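Local coordinates for protein sulfide-quinone reductase (Aquifex aeolicus, PDB 3HYW) that oxidises hydrogen sulfide with the help of FAD, passes the electrons to a quinone and builds up a polysulfide product in its active site, at residues V60-A63 and P64-K68; A261-G264 and D265-N269. All blocks are in the same frame, centred on the assembly; numbering follows the deposited sequence.

Contact 1 (V60-A63 and P64-K68)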
ATOM      1  N   VAL A  60      32.788   5.735  27.068  1.00 33.15           N
ATOM      2  CA  VAL A  60      33.628   6.743  27.715  1.00 32.49           C
ATOM      3  C   VAL A  60      33.776   6.419  29.211  1.00 32.42           C
ATOM      4  O   VAL A  60      32.787   6.464  29.949  1.00 32.47           O
ATOM      5  CB  VAL A  60      33.020   8.172  27.554  1.00 32.54           C
ATOM      6  CG1 VAL A  60      33.943   9.233  28.155  1.00 31.68           C
ATOM      7  CG2 VAL A  60      32.756   8.494  26.083  1.00 32.12           C
ATOM      8  N   PRO A  61      35.003   6.081  29.666  1.00 32.25           N
ATOM      9  CA  PRO A  61      35.221   5.918  31.112  1.00 31.97           C
ATOM     10  C   PRO A  61      34.956   7.225  31.880  1.00 31.96           C
ATOM     11  O   PRO A  61      35.495   8.283  31.524  1.00 32.05           O
ATOM     12  CB  PRO A  61      36.695   5.501  31.197  1.00 31.94           C
ATOM     13  CG  PRO A  61      37.007   4.937  29.839  1.00 31.95           C
ATOM     14  CD  PRO A  61      36.233   5.804  28.902  1.00 31.99           C
ATOM     15  N   LEU A  62      34.130   7.136  32.917  1.00 31.63           N
ATOM     16  CA  LEU A  62      33.604   8.312  33.626  1.00 31.89           C
ATOM     17  C   LEU A  62      34.449   8.830  34.788  1.00 32.24           C
ATOM     18  O   LEU A  62      34.463  10.035  35.051  1.00 32.25           O
ATOM     19  CB  LEU A  62      32.183   8.031  34.114  1.00 31.95           C
ATOM     20  CG  LEU A  62      31.170   7.737  33.000  1.00 31.91           C
ATOM     21  CD1 LEU A  62      29.824   7.303  33.561  1.00 32.34           C
ATOM     22  CD2 LEU A  62      31.017   8.951  32.092  1.00 33.05           C
ATOM     23  N   ALA A  63      35.136   7.927  35.487  1.00 32.35           N
ATOM     24  CA  ALA A  63      35.930   8.298  36.665  1.00 32.54           C
ATOM     25  C   ALA A  63      37.021   9.332  36.375  1.00 32.38           C
ATOM     26  O   ALA A  63      37.169  10.283  37.140  1.00 32.81           O
ATOM     27  CB  ALA A  63      36.515   7.065  37.349  1.00 32.57           C
ATOM     28  N   PRO A  64      37.793   9.158  35.282  1.00 32.55           N
ATOM     29  CA  PRO A  64      38.779  10.217  35.029  1.00 32.77           C
ATOM     30  C   PRO A  64      38.202  11.448  34.325  1.00 32.97           C
ATOM     31  O   PRO A  64      38.866  12.483  34.261  1.00 33.65           O
ATOM     32  CB  PRO A  64      39.821   9.531  34.139  1.00 32.81           C
ATOM     33  CG  PRO A  64      39.095   8.417  33.473  1.00 32.73           C
ATOM     34  CD  PRO A  64      37.872   8.075  34.281  1.00 32.19           C
ATOM     35  N   LEU A  65      36.978  11.336  33.825  1.00 33.03           N
ATOM     36  CA  LEU A  65      36.365  12.389  33.031  1.00 32.84           C
ATOM     37  C   LEU A  65      35.551  13.391  33.858  1.00 32.91           C
ATOM     38  O   LEU A  65      35.766  14.595  33.754  1.00 32.57           O
ATOM     39  CB  LEU A  65      35.484  11.774  31.938  1.00 32.88           C
ATOM     40  CG  LEU A  65      34.733  12.758  31.040  1.00 32.57           C
ATOM     41  CD1 LEU A  65      35.700  13.488  30.112  1.00 32.72           C
ATOM     42  CD2 LEU A  65      33.680  12.024  30.265  1.00 32.44           C
ATOM     43  N   LEU A  66      34.625  12.890  34.674  1.00 32.82           N
ATOM     44  CA  LEU A  66      33.660  13.757  35.367  1.00 32.89           C
ATOM     45  C   LEU A  66      34.233  14.818  36.340  1.00 33.22           C
ATOM     46  O   LEU A  66      33.685  15.915  36.407  1.00 32.67           O
ATOM     47  CB  LEU A  66      32.524  12.937  36.001  1.00 33.00           C
ATOM     48  CG  LEU A  66      31.731  12.060  35.020  1.00 32.64           C
ATOM     49  CD1 LEU A  66      30.621  11.295  35.728  1.00 32.47           C
ATOM     50  CD2 LEU A  66      31.160  12.885  33.872  1.00 32.48           C
ATOM     51  N   PRO A  67      35.330  14.503  37.077  1.00 33.51           N
ATOM     52  CA  PRO A  67      36.008  15.522  37.910  1.00 33.93           C
ATOM     53  C   PRO A  67      36.484  16.763  37.137  1.00 34.10           C
ATOM     54  O   PRO A  67      36.514  17.857  37.699  1.00 33.86           O
ATOM     55  CB  PRO A  67      37.213  14.766  38.477  1.00 33.86           C
ATOM     56  CG  PRO A  67      36.780  13.346  38.480  1.00 34.27           C
ATOM     57  CD  PRO A  67      35.975  13.187  37.230  1.00 33.52           C
ATOM     58  N   LYS A  68      36.833  16.588  35.864  1.00 34.47           N
ATOM     59  CA  LYS A  68      37.224  17.705  34.993  1.00 34.89           C
ATOM     60  C   LYS A  68      36.095  18.725  34.834  1.00 34.71           C
ATOM     61  O   LYS A  68      36.342  19.888  34.499  1.00 34.60           O
ATOM     62  CB  LYS A  68      37.669  17.185  33.623  1.00 35.16           C
ATOM     63  CG  LYS A  68      38.936  16.343  33.685  1.00 36.61           C
ATOM     64  CD  LYS A  68      39.366  15.854  32.320  1.00 39.66           C
ATOM     65  CE  LYS A  68      40.744  15.216  32.398  1.00 41.03           C
ATOM     66  NZ  LYS A  68      41.284  14.878  31.048  1.00 43.14           N
TER
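Leu62 O takes the amide of Leu66 at 2.9 Å in an almost straight bond (N-H...O 178°) and that of Leu65 in a weak, bent one, so the chain leaving strand 59-61 curls into a helix-like turn that leads to the 3-10 segment starting at Leu66. The turn belongs to the Rossmann-type FAD-binding region and joins the two-stranded antiparallel sheet 38-40/59-61 to the stretch that precedes strand 71-74. Two leucines, both buried, lie on its inner side. Leu66 CD1 rests 4.0 Å from Leu62 CB, and in both residues CG stands beside the backbone N, an i to i+4 pairing that puts their ends near Phe73 of strand 71-74 and helix 12-24, where Leu62 meets Ile15 and Leu66 meets Tyr19. Cutting Leu66 back to an alanine is likely to leave Leu62 CB, Phe73 and Tyr19 with a gap between them. Leu65, which shares Tyr19 with Leu66, reaches back to the strand: with CG anti to the backbone N (chi1 178°), its CD2 comes within 3.5 Å of Val60 CG1, and the two side chains meet at a slant. Val60 in turn packs on Leu390 and Val393 of helix 376-395. Prolines border the turn at the solvent-exposed side. The ring of Pro64 sets CD 3.6 Å from Pro61 O, and Pro67, which has no amide hydrogen to offer the carbonyl of Ala63, instead places its CD 3.1 Å from Ala63 O.

Contact 2 (A261-G264 and D265-N269)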
ATOM      1  N   ALA A 261      11.489   1.601  43.084  1.00 32.28           N
ATOM      2  CA  ALA A 261      10.513   0.900  43.934  1.00 32.72           C
ATOM      3  C   ALA A 261      10.710   1.179  45.430  1.00 33.01           C
ATOM      4  O   ALA A 261       9.746   1.232  46.187  1.00 33.28           O
ATOM      5  CB  ALA A 261      10.553  -0.601  43.655  1.00 32.69           C
ATOM      6  N   SER A 262      11.960   1.379  45.841  1.00 33.37           N
ATOM      7  CA  SER A 262      12.289   1.642  47.242  1.00 33.71           C
ATOM      8  C   SER A 262      11.738   2.974  47.783  1.00 33.64           C
ATOM      9  O   SER A 262      11.569   3.128  48.991  1.00 33.78           O
ATOM     10  CB  SER A 262      13.801   1.561  47.460  1.00 33.78           C
ATOM     11  OG  SER A 262      14.460   2.694  46.921  1.00 34.93           O
ATOM     12  N   ALA A 263      11.446   3.916  46.891  1.00 33.47           N
ATOM     13  CA  ALA A 263      10.942   5.239  47.286  1.00 33.66           C
ATOM     14  C   ALA A 263       9.427   5.267  47.560  1.00 33.60           C
ATOM     15  O   ALA A 263       8.880   6.288  47.988  1.00 33.54           O
ATOM     16  CB  ALA A 263      11.322   6.288  46.230  1.00 33.44           C
ATOM     17  N   GLY A 264       8.758   4.148  47.304  1.00 33.87           N
ATOM     18  CA  GLY A 264       7.334   4.013  47.615  1.00 34.17           C
ATOM     19  C   GLY A 264       6.440   4.362  46.443  1.00 34.48           C
ATOM     20  O   GLY A 264       6.923   4.816  45.395  1.00 34.18           O
ATOM     21  N   ASP A 265       5.133   4.183  46.635  1.00 34.61           N
ATOM     22  CA  ASP A 265       4.163   4.251  45.533  1.00 35.54           C
ATOM     23  C   ASP A 265       3.792   5.660  45.050  1.00 35.58           C
ATOM     24  O   ASP A 265       3.029   5.798  44.097  1.00 35.94           O
ATOM     25  CB  ASP A 265       2.902   3.413  45.844  1.00 35.77           C
ATOM     26  CG  ASP A 265       2.158   3.881  47.087  1.00 36.96           C
ATOM     27  OD1 ASP A 265       2.287   5.057  47.492  1.00 37.91           O
ATOM     28  OD2 ASP A 265       1.411   3.060  47.663  1.00 39.95           O
ATOM     29  N   LYS A 266       4.318   6.693  45.713  1.00 35.63           N
ATOM     30  CA  LYS A 266       4.209   8.076  45.223  1.00 35.61           C
ATOM     31  C   LYS A 266       5.308   8.390  44.205  1.00 35.23           C
ATOM     32  O   LYS A 266       5.203   9.360  43.448  1.00 35.44           O
ATOM     33  CB  LYS A 266       4.267   9.094  46.374  1.00 35.62           C
ATOM     34  CG  LYS A 266       3.259   8.870  47.513  1.00 36.68           C
ATOM     35  CD  LYS A 266       1.809   8.965  47.042  1.00 38.09           C
ATOM     36  CE  LYS A 266       0.843   8.743  48.200  1.00 39.14           C
ATOM     37  NZ  LYS A 266       0.893   7.347  48.742  1.00 39.92           N
ATOM     38  N   VAL A 267       6.357   7.570  44.194  1.00 34.75           N
ATOM     39  CA  VAL A 267       7.491   7.755  43.281  1.00 34.44           C
ATOM     40  C   VAL A 267       7.551   6.643  42.230  1.00 34.64           C
ATOM     41  O   VAL A 267       7.779   6.909  41.048  1.00 33.98           O
ATOM     42  CB  VAL A 267       8.836   7.839  44.053  1.00 34.47           C
ATOM     43  CG1 VAL A 267      10.025   7.972  43.089  1.00 33.91           C
ATOM     44  CG2 VAL A 267       8.821   9.001  45.050  1.00 33.76           C
ATOM     45  N   ALA A 268       7.352   5.401  42.669  1.00 34.64           N
ATOM     46  CA  ALA A 268       7.354   4.246  41.764  1.00 34.96           C
ATOM     47  C   ALA A 268       5.947   3.925  41.279  1.00 35.20           C
ATOM     48  O   ALA A 268       5.067   3.628  42.086  1.00 34.79           O
ATOM     49  CB  ALA A 268       7.966   3.027  42.459  1.00 34.86           C
ATOM     50  N   ASN A 269       5.738   4.008  39.965  1.00 35.45           N
ATOM     51  CA  ASN A 269       4.482   3.585  39.332  1.00 36.43           C
ATOM     52  C   ASN A 269       4.196   2.117  39.671  1.00 36.47           C
ATOM     53  O   ASN A 269       5.038   1.261  39.427  1.00 36.39           O
ATOM     54  CB  ASN A 269       4.576   3.792  37.806  1.00 36.28           C
ATOM     55  CG  ASN A 269       3.335   3.321  37.055  1.00 37.83           C
ATOM     56  OD1 ASN A 269       2.913   2.169  37.175  1.00 41.16           O
ATOM     57  ND2 ASN A 269       2.760   4.208  36.252  1.00 38.40           N
TER
HETATM   58  O   HOH W   1       6.286   7.193  47.934  1.00 43.25           O
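Ala263 and Val267 face each other across the turn, their CB atoms 3.7 Å apart and both directed into the space between the two segments. Val267 has CG1 anti to its own amide nitrogen (chi1 178°), which lets the two methyls straddle Ala263 CB at nearly equal distances, CG1 at 3.8 Å and CG2 at 3.9 Å. A second small pair closes the loop farther along: the methyl of Ala268 points inward and lies 3.6 Å from Ala261 CA, whereas the methyl of Ala261 itself is directed away. Beside these pairs Gly264 O grips two amides. Ala268 N approaches it almost head-on at 2.8 Å, while Val267 N arrives from above the carbonyl plane, 46° out of it. On the outer side Lys266 folds its chain back to Asp265, and NZ forms a salt bridge with OD1 on the syn side of the carboxylate. A water links Ala263 O to Lys266 N and so bridges the two segments near their junction. Outside the turn, Ala263 touches Ile81 of strand 78-82, and Val267 packs on Tyr286. The type I beta turn Ala261-Gly264 carries the chain out of helix 258-261, and Gly264, the first residue past that helix to leave helical angles, has a positive phi (93°) at which a CB would jam against the preceding carbonyl O; a second turn, gathered round Gly264 O, follows directly.

How the contacts relate
Contacts 1 and 2 are separate local turns of one chain, their centres 31 Å apart and their nearest atoms about 21 Å apart, and both belong to the pyridine nucleotide-disulphide oxidoreductase region of the chain. Residues 60-68 are the closer to the cofactor: the side chain of Leu62 lies about 6 Å from FAD and about 4 Å from Gly10, an FAD-binding residue, which is consistent with a place in the second shell of the nucleotide site. Residues 261-269 stand farther off, with the side chain of Ala261 about 11 Å from FAD and that of Val267 about 10 Å from the side chain of FAD-binding Thr105.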